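Local atomic coordinates of walker-Type ATPase (Pyrococcus abyssi, PDB entry 2QEN), a protein that probably binds and hydrolyses ATP as a P-loop ATPase of archaeal type, and is seen holding ADP and magnesium, though its cellular role is unknown. Residues M1-T9 against L242-R251; L24-L33 against Y159-I168. The protein carries 1 engineered substitution. All coordinates share one frame; numbering follows the deposited sequence.

Contact 1. Residues M1-T9 against L242-R251; sequences MLFDLRPKT and LVVFGVEYLR. With ADP (adenosine-5'-diphosphate), chain C.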
# COMPACT_ATOMS: atom_id res chain seq x y z
N MET A 1 6.74 -18.67 -10.19
CA MET A 1 5.41 -18.70 -10.90
C MET A 1 4.43 -17.65 -10.36
O MET A 1 4.50 -17.28 -9.19
CB MET A 1 4.79 -20.09 -10.85
CG MET A 1 4.67 -20.69 -9.45
SD MET A 1 4.16 -22.43 -9.47
CE MET A 1 2.43 -22.29 -9.96
N LEU A 2 3.54 -17.16 -11.23
CA LEU A 2 2.50 -16.19 -10.84
C LEU A 2 1.58 -16.73 -9.75
O LEU A 2 1.32 -16.05 -8.75
CB LEU A 2 1.62 -15.79 -12.03
CG LEU A 2 2.04 -14.69 -13.01
CD1 LEU A 2 0.82 -14.34 -13.88
CD2 LEU A 2 2.59 -13.44 -12.31
N PHE A 3 1.09 -17.95 -9.95
CA PHE A 3 0.16 -18.56 -9.01
C PHE A 3 0.92 -19.16 -7.83
O PHE A 3 1.10 -20.37 -7.71
CB PHE A 3 -0.78 -19.53 -9.72
CG PHE A 3 -1.68 -18.87 -10.76
CD1 PHE A 3 -1.85 -17.47 -10.78
CD2 PHE A 3 -2.37 -19.64 -11.68
CE1 PHE A 3 -2.69 -16.87 -11.72
CE2 PHE A 3 -3.22 -19.05 -12.62
CZ PHE A 3 -3.37 -17.66 -12.64
N ASP A 4 1.36 -18.26 -6.96
CA ASP A 4 2.20 -18.58 -5.81
C ASP A 4 1.94 -17.50 -4.78
O ASP A 4 1.93 -16.33 -5.11
CB ASP A 4 3.68 -18.58 -6.23
CG ASP A 4 4.58 -19.24 -5.20
OD1 ASP A 4 4.66 -18.73 -4.06
OD2 ASP A 4 5.19 -20.27 -5.54
N LEU A 5 1.73 -17.90 -3.52
CA LEU A 5 1.33 -16.97 -2.45
C LEU A 5 2.47 -16.25 -1.74
O LEU A 5 2.23 -15.25 -1.06
CB LEU A 5 0.46 -17.68 -1.41
CG LEU A 5 -0.85 -18.30 -1.91
CD1 LEU A 5 -1.27 -19.43 -0.99
CD2 LEU A 5 -1.96 -17.24 -2.03
N ARG A 6 3.70 -16.75 -1.88
CA ARG A 6 4.88 -16.09 -1.28
C ARG A 6 5.10 -14.68 -1.87
O ARG A 6 4.69 -14.43 -3.01
CB ARG A 6 6.14 -16.95 -1.48
CG ARG A 6 6.00 -18.38 -0.98
CD ARG A 6 7.30 -19.18 -1.09
NE ARG A 6 7.80 -19.27 -2.46
CZ ARG A 6 7.77 -20.37 -3.22
NH1 ARG A 6 7.25 -21.50 -2.76
NH2 ARG A 6 8.26 -20.33 -4.45
N PRO A 7 5.71 -13.75 -1.09
CA PRO A 7 5.93 -12.39 -1.58
C PRO A 7 6.78 -12.31 -2.85
O PRO A 7 7.78 -13.02 -2.99
CB PRO A 7 6.67 -11.71 -0.41
CG PRO A 7 6.31 -12.51 0.78
CD PRO A 7 6.21 -13.92 0.29
N LYS A 8 6.38 -11.46 -3.77
CA LYS A 8 7.13 -11.26 -5.01
C LYS A 8 8.15 -10.13 -4.83
O LYS A 8 7.82 -9.04 -4.36
CB LYS A 8 6.17 -10.99 -6.17
CG LYS A 8 5.24 -12.19 -6.40
CD LYS A 8 4.30 -12.03 -7.56
CE LYS A 8 3.28 -13.19 -7.60
NZ LYS A 8 3.88 -14.57 -7.64
N THR A 9 9.40 -10.42 -5.19
CA THR A 9 10.53 -9.55 -4.85
C THR A 9 11.39 -9.12 -6.04
O THR A 9 12.25 -8.25 -5.90
CB THR A 9 11.46 -10.24 -3.80
OG1 THR A 9 12.04 -11.41 -4.38
CG2 THR A 9 10.69 -10.65 -2.54
N LEU A 242 -6.65 -12.16 -7.98
CA LEU A 242 -6.33 -12.97 -9.17
C LEU A 242 -5.31 -14.09 -8.87
O LEU A 242 -5.42 -15.19 -9.42
CB LEU A 242 -5.84 -12.08 -10.32
CG LEU A 242 -6.82 -11.09 -10.98
CD1 LEU A 242 -6.10 -10.18 -11.98
CD2 LEU A 242 -8.01 -11.76 -11.63
N VAL A 243 -4.33 -13.79 -8.02
CA VAL A 243 -3.36 -14.80 -7.55
C VAL A 243 -3.98 -15.84 -6.60
O VAL A 243 -3.70 -17.03 -6.75
CB VAL A 243 -2.08 -14.16 -6.92
CG1 VAL A 243 -1.19 -15.23 -6.24
CG2 VAL A 243 -1.26 -13.43 -7.98
N VAL A 244 -4.79 -15.42 -5.64
CA VAL A 244 -5.50 -16.35 -4.74
C VAL A 244 -6.36 -17.32 -5.56
O VAL A 244 -6.37 -18.52 -5.30
CB VAL A 244 -6.42 -15.61 -3.71
CG1 VAL A 244 -7.34 -16.60 -2.97
CG2 VAL A 244 -5.59 -14.76 -2.71
N PHE A 245 -7.10 -16.79 -6.53
CA PHE A 245 -7.90 -17.60 -7.45
C PHE A 245 -7.04 -18.61 -8.24
O PHE A 245 -7.39 -19.79 -8.31
CB PHE A 245 -8.72 -16.72 -8.40
CG PHE A 245 -9.47 -17.51 -9.44
CD1 PHE A 245 -10.66 -18.18 -9.10
CD2 PHE A 245 -8.97 -17.63 -10.75
CE1 PHE A 245 -11.34 -18.94 -10.05
CE2 PHE A 245 -9.62 -18.41 -11.69
CZ PHE A 245 -10.81 -19.05 -11.36
N GLY A 246 -5.93 -18.14 -8.81
CA GLY A 246 -5.03 -18.99 -9.58
C GLY A 246 -4.52 -20.17 -8.76
O GLY A 246 -4.61 -21.30 -9.18
N VAL A 247 -4.00 -19.87 -7.57
CA VAL A 247 -3.65 -20.89 -6.57
C VAL A 247 -4.79 -21.87 -6.26
O VAL A 247 -4.60 -23.09 -6.33
CB VAL A 247 -3.13 -20.21 -5.25
CG1 VAL A 247 -2.91 -21.23 -4.11
CG2 VAL A 247 -1.81 -19.44 -5.53
N GLU A 248 -5.98 -21.36 -5.92
CA GLU A 248 -7.13 -22.23 -5.58
C GLU A 248 -7.57 -23.11 -6.75
O GLU A 248 -7.98 -24.24 -6.55
CB GLU A 248 -8.31 -21.41 -5.04
CG GLU A 248 -8.09 -20.81 -3.64
CD GLU A 248 -7.66 -21.86 -2.62
OE1 GLU A 248 -8.05 -23.03 -2.76
OE2 GLU A 248 -6.92 -21.52 -1.66
N TYR A 249 -7.46 -22.59 -7.97
CA TYR A 249 -7.78 -23.37 -9.15
C TYR A 249 -6.81 -24.51 -9.37
O TYR A 249 -7.24 -25.61 -9.69
CB TYR A 249 -7.90 -22.48 -10.41
CG TYR A 249 -8.70 -23.13 -11.54
CD1 TYR A 249 -8.16 -24.17 -12.31
CD2 TYR A 249 -9.99 -22.70 -11.84
CE1 TYR A 249 -8.89 -24.78 -13.34
CE2 TYR A 249 -10.72 -23.29 -12.88
CZ TYR A 249 -10.16 -24.33 -13.62
OH TYR A 249 -10.88 -24.93 -14.64
N LEU A 250 -5.51 -24.26 -9.18
CA LEU A 250 -4.47 -25.30 -9.29
C LEU A 250 -4.65 -26.41 -8.24
O LEU A 250 -4.37 -27.58 -8.50
CB LEU A 250 -3.07 -24.68 -9.11
CG LEU A 250 -2.53 -23.74 -10.21
CD1 LEU A 250 -1.02 -23.54 -10.04
CD2 LEU A 250 -2.82 -24.27 -11.59
N ARG A 251 -5.12 -26.02 -7.06
CA ARG A 251 -5.34 -26.95 -5.98
C ARG A 251 -6.67 -27.73 -6.10
O ARG A 251 -6.77 -28.84 -5.60
CB ARG A 251 -5.27 -26.17 -4.66
CG ARG A 251 -3.84 -25.76 -4.34
CD ARG A 251 -3.76 -24.83 -3.15
NE ARG A 251 -2.36 -24.68 -2.77
CZ ARG A 251 -1.93 -24.06 -1.68
NH1 ARG A 251 -2.78 -23.51 -0.84
NH2 ARG A 251 -0.63 -24.01 -1.44
PB ADP C . -0.41 -3.59 -1.94
O1B ADP C . -0.78 -2.65 -3.06
O2B ADP C . 0.98 -3.33 -1.41
O3B ADP C . -1.43 -3.73 -0.84
PA ADP C . 0.79 -6.16 -2.78
O1A ADP C . 1.99 -5.66 -3.54
O2A ADP C . 0.96 -6.85 -1.46
O3A ADP C . -0.38 -5.02 -2.67
O5' ADP C . 0.04 -7.16 -3.81
C5' ADP C . -0.96 -8.10 -3.40
C4' ADP C . -0.58 -9.47 -3.96
O4' ADP C . -0.92 -9.57 -5.35
C3' ADP C . 0.92 -9.79 -3.93
O3' ADP C . 1.31 -10.48 -2.74
C2' ADP C . 1.10 -10.72 -5.08
O2' ADP C . 0.47 -11.94 -4.69
C1' ADP C . 0.13 -10.19 -6.10
N9 ADP C . 0.62 -9.22 -7.09
C8 ADP C . 0.50 -7.88 -7.00
N7 ADP C . 0.97 -7.26 -8.11
C5 ADP C . 1.40 -8.22 -8.94
C6 ADP C . 2.02 -8.27 -10.29
N6 ADP C . 2.27 -7.14 -10.98
N1 ADP C . 2.32 -9.49 -10.80
C2 ADP C . 2.09 -10.62 -10.13
N3 ADP C . 1.51 -10.66 -8.91
C4 ADP C . 1.16 -9.51 -8.28
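At the adenine end of the ADP pocket, the amino-terminal segment M1-T9 lies along helix 239-252, with F3 laid against it. The F3 ring lies flat on the helix backbone: G246 CA sits over the ring centre in a CH-pi contact, 3.4 Å from the centroid and 8° off its normal. Glycine suits this place because a beta carbon would run into the ring. CG beside the backbone N (chi1 -63°) swings the F3 ring over G246, while F3 CB lies 4.0 Å from L250 CD1. Replacing F3 by an alanine removes the ring, which would probably leave a gap over G246 and F216 without its edge-to-face partner. M1 meets L250 tip to tip, CE to CD1 at 3.7 Å. V247 CG2 touches the peptide joining F3 to D4, 3.6 Å from F3 C, while L5 CG rests on the same methyl at 3.9 Å. One turn earlier, V243 divides its branches: CG1 packs against the carbonyls of L2 and D4, and CG2 faces the ribose, 4.0 Å from ADP C1'. L2 CD2 touches ADP C2, and the long K8 chain passes the purine with CE 3.4 Å from ADP N3. K8 NZ bonds to L2 O from above the carbonyl plane and more weakly to M1 O, tying the segment's two ends together beside the base. Helix 205-217 lies against F3 and V243, with F216 meeting the F3 ring edge-to-face, and helix 255-280 packs against V244 and F245.

Contact 2. Residues L24-L33 against Y159-I168; sequences LEESLENYPL and YDSLPNLKII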
# COMPACT_ATOMS: atom_id res chain seq x y z
N LEU A 24 7.76 5.49 -11.92
CA LEU A 24 8.45 5.54 -10.65
C LEU A 24 9.90 6.04 -10.83
O LEU A 24 10.33 6.92 -10.09
CB LEU A 24 8.41 4.17 -9.96
CG LEU A 24 8.74 4.05 -8.47
CD1 LEU A 24 7.98 5.06 -7.64
CD2 LEU A 24 8.42 2.65 -7.98
N GLU A 25 10.61 5.50 -11.82
CA GLU A 25 11.97 5.95 -12.18
C GLU A 25 11.99 7.43 -12.52
O GLU A 25 12.87 8.16 -12.05
CB GLU A 25 12.53 5.18 -13.38
CG GLU A 25 13.01 3.77 -13.06
CD GLU A 25 13.75 3.10 -14.21
OE1 GLU A 25 14.17 3.80 -15.18
OE2 GLU A 25 13.92 1.86 -14.15
N GLU A 26 11.03 7.85 -13.34
CA GLU A 26 10.88 9.24 -13.75
C GLU A 26 10.64 10.16 -12.55
O GLU A 26 11.23 11.24 -12.45
CB GLU A 26 9.76 9.39 -14.80
CG GLU A 26 10.10 8.79 -16.17
CD GLU A 26 8.97 8.88 -17.21
OE1 GLU A 26 7.80 9.12 -16.83
OE2 GLU A 26 9.25 8.72 -18.43
N SER A 27 9.80 9.72 -11.61
CA SER A 27 9.50 10.53 -10.44
C SER A 27 10.73 10.75 -9.55
O SER A 27 10.98 11.86 -9.06
CB SER A 27 8.35 9.94 -9.64
OG SER A 27 8.01 10.84 -8.60
N LEU A 28 11.48 9.67 -9.33
CA LEU A 28 12.75 9.76 -8.61
C LEU A 28 13.72 10.76 -9.26
O LEU A 28 14.31 11.58 -8.56
CB LEU A 28 13.39 8.39 -8.43
CG LEU A 28 13.04 7.72 -7.10
CD1 LEU A 28 11.63 7.12 -7.10
CD2 LEU A 28 14.07 6.67 -6.74
N GLU A 29 13.82 10.71 -10.59
CA GLU A 29 14.63 11.68 -11.36
C GLU A 29 14.21 13.12 -11.15
O GLU A 29 15.05 14.02 -11.19
CB GLU A 29 14.56 11.39 -12.86
CG GLU A 29 15.33 10.15 -13.29
CD GLU A 29 14.98 9.67 -14.68
OE1 GLU A 29 14.50 10.49 -15.51
OE2 GLU A 29 15.20 8.46 -14.95
N ASN A 30 12.92 13.35 -10.92
CA ASN A 30 12.38 14.71 -10.89
C ASN A 30 12.20 15.35 -9.50
O ASN A 30 12.22 16.56 -9.38
CB ASN A 30 11.07 14.77 -11.69
CG ASN A 30 11.28 14.59 -13.19
OD1 ASN A 30 12.37 14.83 -13.71
ND2 ASN A 30 10.24 14.16 -13.88
N TYR A 31 12.02 14.51 -8.47
CA TYR A 31 11.68 14.96 -7.12
C TYR A 31 12.45 14.16 -6.08
O TYR A 31 12.66 12.96 -6.27
CB TYR A 31 10.17 14.78 -6.85
CG TYR A 31 9.27 15.45 -7.86
CD1 TYR A 31 9.03 16.82 -7.81
CD2 TYR A 31 8.68 14.71 -8.89
CE1 TYR A 31 8.22 17.45 -8.76
CE2 TYR A 31 7.87 15.32 -9.84
CZ TYR A 31 7.64 16.68 -9.77
OH TYR A 31 6.84 17.28 -10.71
N PRO A 32 12.87 14.80 -4.98
CA PRO A 32 13.49 14.09 -3.85
C PRO A 32 12.52 13.13 -3.13
O PRO A 32 12.95 12.12 -2.53
CB PRO A 32 13.94 15.23 -2.91
CG PRO A 32 13.98 16.46 -3.78
CD PRO A 32 12.83 16.26 -4.74
N LEU A 33 11.23 13.44 -3.22
CA LEU A 33 10.18 12.71 -2.53
C LEU A 33 9.12 12.24 -3.55
O LEU A 33 8.63 13.04 -4.37
CB LEU A 33 9.52 13.65 -1.51
CG LEU A 33 8.98 13.20 -0.15
CD1 LEU A 33 7.87 14.15 0.31
CD2 LEU A 33 8.51 11.78 -0.10
N TYR A 159 14.78 16.36 1.84
CA TYR A 159 14.33 17.06 0.63
C TYR A 159 15.31 18.16 0.25
O TYR A 159 15.75 18.24 -0.90
CB TYR A 159 12.94 17.67 0.85
CG TYR A 159 12.20 18.03 -0.42
CD1 TYR A 159 12.53 19.18 -1.15
CD2 TYR A 159 11.14 17.23 -0.88
CE1 TYR A 159 11.85 19.50 -2.33
CE2 TYR A 159 10.45 17.55 -2.04
CZ TYR A 159 10.82 18.68 -2.76
OH TYR A 159 10.15 19.00 -3.92
N ASP A 160 15.65 19.01 1.22
CA ASP A 160 16.45 20.20 0.97
C ASP A 160 17.95 19.92 0.88
O ASP A 160 18.66 20.59 0.12
CB ASP A 160 16.22 21.24 2.06
CG ASP A 160 14.80 21.77 2.10
OD1 ASP A 160 14.08 21.75 1.08
OD2 ASP A 160 14.39 22.24 3.18
N SER A 161 18.44 18.97 1.67
CA SER A 161 19.88 18.89 1.98
C SER A 161 20.57 17.57 1.69
O SER A 161 21.80 17.49 1.80
CB SER A 161 20.10 19.22 3.46
OG SER A 161 19.49 20.44 3.77
N LEU A 162 19.82 16.53 1.35
CA LEU A 162 20.41 15.22 1.06
C LEU A 162 20.14 14.80 -0.41
O LEU A 162 19.27 13.97 -0.67
CB LEU A 162 19.95 14.18 2.10
CG LEU A 162 20.22 14.52 3.60
CD1 LEU A 162 19.57 13.50 4.54
CD2 LEU A 162 21.72 14.69 3.93
N PRO A 163 20.87 15.42 -1.37
CA PRO A 163 20.60 15.20 -2.80
C PRO A 163 20.88 13.79 -3.33
O PRO A 163 20.38 13.43 -4.40
CB PRO A 163 21.53 16.21 -3.50
CG PRO A 163 22.61 16.50 -2.50
CD PRO A 163 21.97 16.39 -1.15
N ASN A 164 21.65 12.99 -2.61
CA ASN A 164 21.88 11.61 -3.04
C ASN A 164 20.97 10.62 -2.34
O ASN A 164 21.25 9.43 -2.29
CB ASN A 164 23.34 11.26 -2.88
CG ASN A 164 24.22 12.14 -3.72
OD1 ASN A 164 24.61 13.23 -3.31
ND2 ASN A 164 24.53 11.68 -4.92
N LEU A 165 19.88 11.14 -1.78
CA LEU A 165 18.96 10.33 -1.04
C LEU A 165 17.55 10.56 -1.59
O LEU A 165 17.12 11.71 -1.74
CB LEU A 165 19.05 10.67 0.44
CG LEU A 165 18.49 9.66 1.44
CD1 LEU A 165 19.35 8.39 1.46
CD2 LEU A 165 18.44 10.31 2.84
N LYS A 166 16.86 9.47 -1.92
CA LYS A 166 15.49 9.56 -2.43
C LYS A 166 14.57 8.82 -1.47
O LYS A 166 14.93 7.79 -0.91
CB LYS A 166 15.39 8.97 -3.85
CG LYS A 166 16.15 9.75 -4.91
CD LYS A 166 15.54 11.15 -5.14
CE LYS A 166 16.54 12.08 -5.81
NZ LYS A 166 16.51 11.98 -7.27
N ILE A 167 13.39 9.38 -1.27
CA ILE A 167 12.42 8.84 -0.33
C ILE A 167 11.14 8.51 -1.12
O ILE A 167 10.68 9.32 -1.93
CB ILE A 167 12.16 9.80 0.85
CG1 ILE A 167 13.40 9.93 1.75
CG2 ILE A 167 10.92 9.37 1.69
CD1 ILE A 167 13.22 10.93 2.87
N ILE A 168 10.64 7.30 -0.93
CA ILE A 168 9.37 6.86 -1.49
C ILE A 168 8.45 6.58 -0.31
O ILE A 168 8.84 5.86 0.60
CB ILE A 168 9.52 5.58 -2.35
CG1 ILE A 168 10.44 5.84 -3.55
CG2 ILE A 168 8.13 5.07 -2.86
CD1 ILE A 168 10.87 4.58 -4.30
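L33 and I167 pair as neighbours in parallel strands, and the close-packed part of the contact is built around them. I167 N gives a straight hydrogen bond to P32 O (3.0 Å, 167° at the hydrogen), and L33 CA approaches I167 O in a CA-H...O contact. L33 CD2 lies 3.8 Å from I167 CG2, two branched aliphatic chains packing side by side on one face of the sheet. On helix 18-30, L28 spreads its two methyls: CD1 meets I168 CD1 at 3.9 Å, the side chains crossing at about a right angle, and CD2 lies against K166 CB. K166 bends at chi2 (-67°) and chi4 (87°), which brings NZ back to L28 O at 2.6 Å, above the carbonyl plane. A lysine fits here because its apolar stem lies along L28 while its ammonium answers a carbonyl near the helix end and also pairs with E129. The Y159 ring takes P32 over its face, P32 CG 3.8 Å from the ring centroid, with L33 CB at the edge; Y159 OH bonds to I194 O. On the solvent side, by contrast, the exposed E29 only skirts the contact. Strand 33-37, entered from helix 18-30 through P32, pairs in parallel with strand 165-171 in the central sheet of a P-loop NTPase, with strand order 2-3-4-1-5.

Contact 2 lies within the stretch of chain between the two segments of contact 1: M1-T9 comes first, then L24-L33, Y159-I168 and finally L242-R251. Their centres are 34 Å apart and their nearest atoms about 12 Å, so they do not touch. Contact 2 belongs to the parallel sheet, joining strands 33-37 and 165-171, whereas contact 1 sets the amino terminus on helix 239-252 among other helices. The nucleotide lies between them: contact 1 supplies L2, K8 and V243 at the adenosine, while strand 33-37 leads on to the loop and helix carrying K44 and S45 at the phosphates and magnesium. Contact 1 thus borders the nucleotide directly; contact 2 lies farther back in the sheet leading to it.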